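Local coordinates for protein monalysin (Pseudomonas entomophila, PDB 4MKO) that forms membrane pores as a secreted beta-barrel toxin, lysing host cells and contributing to intestinal damage and lethality in infected Drosophila, at residues A[48-53]-A[147-152]. Sequence-based numbering, arbitrary orientation.
Sequences WGTYTR and YAHNAT
The imidazole of His149 runs alongside Thr52, the two side chains leaving the sheet in the same direction from a non-hydrogen-bonded pair. Thr52 OG1 sits at the ring edge, close to the ring plane, and is hydrogen-bonded to His149 ND1 at 2.7 Å. In Thr52, chi1 of -66° sets OG1 anti to the carbonyl carbon and CG2 anti to the backbone N, and CG2 lies 3.4 Å from His149 CE1. The far nitrogen, NE2, bonds to Ser180 OG on strand 173-191, and Tyr178 stacks on the ring, so the imidazole is fixed at both nitrogens. Thr50 continues this face: its CG2 packs on His149 CB, while OG1 turns back to donate to Trp48 O at 2.9 Å, well above that carbonyl's plane, and rests against Ala151.

The two strands run antiparallel, their segment axes at 157°, within the long twisted sheet of the aerolysin-like fold, between strands 29-43 and 173-191. Tyr51 and Asn150 exchange N-H...O bonds, as do Arg53 and Ala148; the one from Ala148 N runs almost straight along the C=O axis of Arg53. On the opposite face from His149, Tyr51 meets Thr152 CG2 at its ring edge, CE1 to CG2 being 3.7 Å, and packs edge-to-face with Tyr38 and Trp226.

Where strand 136-151 ends, Thr152 holds Gly49 O twice: its N donates at 2.9 Å, and its OG1 at 2.8 Å on an in-plane lone pair. The chi1 of 74° tucks OG1 between the backbone N and the carbonyl carbon and brings it to that oxygen. A water accepts from Gly49 N and donates to Thr152 O, bridging the second link of this same pair, and Trp48 CE3 comes to 3.4 Å from the same Thr152 O.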
ATOM      1  N   TRP A  48      -1.842 -19.150  -6.455  1.00 11.02           N
ATOM      2  CA  TRP A  48      -2.332 -18.707  -7.755  1.00 10.70           C
ATOM      3  C   TRP A  48      -1.241 -17.894  -8.417  1.00 12.34           C
ATOM      4  O   TRP A  48      -0.577 -17.110  -7.733  1.00 12.53           O
ATOM      5  CB  TRP A  48      -3.600 -17.834  -7.603  1.00  9.43           C
ATOM      6  CG  TRP A  48      -4.716 -18.476  -6.832  1.00 10.15           C
ATOM      7  CD1 TRP A  48      -4.982 -18.332  -5.508  1.00 12.99           C
ATOM      8  CD2 TRP A  48      -5.697 -19.402  -7.344  1.00 10.31           C
ATOM      9  NE1 TRP A  48      -6.089 -19.074  -5.161  1.00 12.57           N
ATOM     10  CE2 TRP A  48      -6.550 -19.738  -6.270  1.00 13.32           C
ATOM     11  CE3 TRP A  48      -5.978 -19.917  -8.627  1.00 11.28           C
ATOM     12  CZ2 TRP A  48      -7.629 -20.615  -6.418  1.00 12.87           C
ATOM     13  CZ3 TRP A  48      -7.058 -20.786  -8.772  1.00 12.14           C
ATOM     14  CH2 TRP A  48      -7.864 -21.126  -7.679  1.00 12.32           C
ATOM     15  N   GLY A  49      -1.091 -18.062  -9.722  1.00  7.60           N
ATOM     16  CA  GLY A  49      -0.161 -17.292 -10.539  1.00  7.11           C
ATOM     17  C   GLY A  49      -0.717 -15.886 -10.593  1.00 10.61           C
ATOM     18  O   GLY A  49      -1.791 -15.672 -11.164  1.00  8.80           O
ATOM     19  N   THR A  50      -0.001 -14.930  -9.990  1.00  7.74           N
ATOM     20  CA  THR A  50      -0.508 -13.568  -9.806  1.00  7.10           C
ATOM     21  C   THR A  50       0.364 -12.472 -10.367  1.00  9.10           C
ATOM     22  O   THR A  50       1.569 -12.467 -10.120  1.00  9.88           O
ATOM     23  CB  THR A  50      -0.752 -13.347  -8.304  1.00 13.17           C
ATOM     24  OG1 THR A  50      -1.542 -14.409  -7.764  1.00  8.79           O
ATOM     25  CG2 THR A  50      -1.375 -11.985  -7.981  1.00  9.79           C
ATOM     26  N   TYR A  51      -0.254 -11.499 -11.063  1.00  6.02           N
ATOM     27  CA  TYR A  51       0.453 -10.310 -11.526  1.00  5.54           C
ATOM     28  C   TYR A  51       0.311  -9.292 -10.395  1.00  8.47           C
ATOM     29  O   TYR A  51      -0.798  -9.118  -9.872  1.00  7.64           O
ATOM     30  CB  TYR A  51      -0.172  -9.728 -12.809  1.00  6.79           C
ATOM     31  CG  TYR A  51       0.002 -10.589 -14.044  1.00  6.86           C
ATOM     32  CD1 TYR A  51      -0.937 -11.564 -14.378  1.00  9.08           C
ATOM     33  CD2 TYR A  51       1.094 -10.412 -14.894  1.00  6.67           C
ATOM     34  CE1 TYR A  51      -0.788 -12.353 -15.522  1.00  8.85           C
ATOM     35  CE2 TYR A  51       1.265 -11.207 -16.029  1.00  7.31           C
ATOM     36  CZ  TYR A  51       0.315 -12.169 -16.344  1.00 12.47           C
ATOM     37  OH  TYR A  51       0.483 -12.934 -17.470  1.00 11.45           O
ATOM     38  N   THR A  52       1.412  -8.634 -10.006  1.00  4.12           N
ATOM     39  CA  THR A  52       1.368  -7.622  -8.946  1.00  4.33           C
ATOM     40  C   THR A  52       2.084  -6.377  -9.398  1.00  7.52           C
ATOM     41  O   THR A  52       3.143  -6.479  -9.999  1.00  6.01           O
ATOM     42  CB  THR A  52       2.047  -8.173  -7.661  1.00  8.48           C
ATOM     43  OG1 THR A  52       1.279  -9.254  -7.161  1.00  7.30           O
ATOM     44  CG2 THR A  52       2.208  -7.110  -6.555  1.00  7.53           C
ATOM     45  N   ARG A  53       1.547  -5.189  -9.066  1.00  4.73           N
ATOM     46  CA  ARG A  53       2.273  -3.947  -9.320  1.00  5.00           C
ATOM     47  C   ARG A  53       1.938  -2.955  -8.215  1.00  5.79           C
ATOM     48  O   ARG A  53       0.815  -2.993  -7.704  1.00  4.18           O
ATOM     49  CB  ARG A  53       1.978  -3.349 -10.721  1.00  4.95           C
ATOM     50  CG  ARG A  53       0.511  -2.963 -10.957  1.00  4.95           C
ATOM     51  CD  ARG A  53       0.404  -1.859 -12.018  1.00  7.12           C
ATOM     52  NE  ARG A  53       0.948  -0.595 -11.503  1.00  7.11           N
ATOM     53  CZ  ARG A  53       1.206   0.490 -12.233  1.00 11.87           C
ATOM     54  NH1 ARG A  53       0.970   0.493 -13.546  1.00  6.27           N
ATOM     55  NH2 ARG A  53       1.702   1.575 -11.661  1.00  7.54           N
ATOM     56  N   TYR A 147      -0.646  -2.153  -3.448  1.00  3.92           N
ATOM     57  CA  TYR A 147      -0.410  -2.960  -4.649  1.00  3.00           C
ATOM     58  C   TYR A 147      -1.711  -3.460  -5.249  1.00  6.31           C
ATOM     59  O   TYR A 147      -2.663  -3.746  -4.511  1.00  5.51           O
ATOM     60  CB  TYR A 147       0.493  -4.182  -4.289  1.00  3.64           C
ATOM     61  CG  TYR A 147       1.806  -3.746  -3.688  1.00  4.39           C
ATOM     62  CD1 TYR A 147       1.903  -3.430  -2.334  1.00  5.81           C
ATOM     63  CD2 TYR A 147       2.915  -3.500  -4.494  1.00  5.72           C
ATOM     64  CE1 TYR A 147       3.082  -2.934  -1.790  1.00  5.44           C
ATOM     65  CE2 TYR A 147       4.111  -3.023  -3.957  1.00  6.98           C
ATOM     66  CZ  TYR A 147       4.179  -2.720  -2.605  1.00  9.63           C
ATOM     67  OH  TYR A 147       5.343  -2.251  -2.050  1.00 10.40           O
ATOM     68  N   ALA A 148      -1.749  -3.549  -6.585  1.00  4.23           N
ATOM     69  CA  ALA A 148      -2.883  -4.134  -7.301  1.00  4.27           C
ATOM     70  C   ALA A 148      -2.426  -5.517  -7.761  1.00  6.56           C
ATOM     71  O   ALA A 148      -1.250  -5.713  -8.115  1.00  5.40           O
ATOM     72  CB  ALA A 148      -3.275  -3.283  -8.508  1.00  5.60           C
ATOM     73  N   HIS A 149      -3.354  -6.471  -7.746  1.00  3.86           N
ATOM     74  CA  HIS A 149      -3.030  -7.833  -8.090  1.00  3.97           C
ATOM     75  C   HIS A 149      -4.085  -8.426  -9.006  1.00  8.61           C
ATOM     76  O   HIS A 149      -5.272  -8.128  -8.855  1.00  7.15           O
ATOM     77  CB  HIS A 149      -3.045  -8.687  -6.802  1.00  4.49           C
ATOM     78  CG  HIS A 149      -2.179  -8.198  -5.682  1.00  6.66           C
ATOM     79  ND1 HIS A 149      -0.857  -8.585  -5.575  1.00  8.01           N
ATOM     80  CD2 HIS A 149      -2.468  -7.348  -4.674  1.00  7.14           C
ATOM     81  CE1 HIS A 149      -0.396  -7.989  -4.486  1.00  7.68           C
ATOM     82  NE2 HIS A 149      -1.325  -7.232  -3.918  1.00  7.80           N
ATOM     83  N   ASN A 150      -3.653  -9.305  -9.907  1.00  5.52           N
ATOM     84  CA  ASN A 150      -4.531 -10.140 -10.710  1.00  4.69           C
ATOM     85  C   ASN A 150      -4.088 -11.570 -10.415  1.00  7.86           C
ATOM     86  O   ASN A 150      -3.069 -12.010 -10.954  1.00  8.64           O
ATOM     87  CB  ASN A 150      -4.481  -9.866 -12.226  1.00  5.90           C
ATOM     88  CG  ASN A 150      -5.237 -10.959 -12.996  1.00  7.32           C
ATOM     89  OD1 ASN A 150      -5.843 -11.864 -12.399  1.00  8.39           O
ATOM     90  ND2 ASN A 150      -5.216 -10.928 -14.315  1.00  6.60           N
ATOM     91  N   ALA A 151      -4.807 -12.249  -9.523  1.00  5.71           N
ATOM     92  CA  ALA A 151      -4.560 -13.652  -9.175  1.00  5.85           C
ATOM     93  C   ALA A 151      -5.325 -14.440 -10.230  1.00  9.73           C
ATOM     94  O   ALA A 151      -6.561 -14.545 -10.177  1.00  8.02           O
ATOM     95  CB  ALA A 151      -5.067 -13.950  -7.764  1.00  6.58           C
ATOM     96  N   THR A 152      -4.587 -14.886 -11.257  1.00  7.62           N
ATOM     97  CA  THR A 152      -5.177 -15.574 -12.416  1.00  7.75           C
ATOM     98  C   THR A 152      -5.876 -16.881 -11.984  1.00 11.13           C
ATOM     99  O   THR A 152      -5.405 -17.589 -11.085  1.00  9.99           O
ATOM    100  CB  THR A 152      -4.168 -15.735 -13.575  1.00 11.41           C
ATOM    101  OG1 THR A 152      -3.212 -16.751 -13.271  1.00 11.58           O
ATOM    102  CG2 THR A 152      -3.466 -14.418 -13.944  1.00  8.97           C
TER
HETATM  103  O   HOH W   1      -3.212 -19.424 -11.065  1.00 13.24           O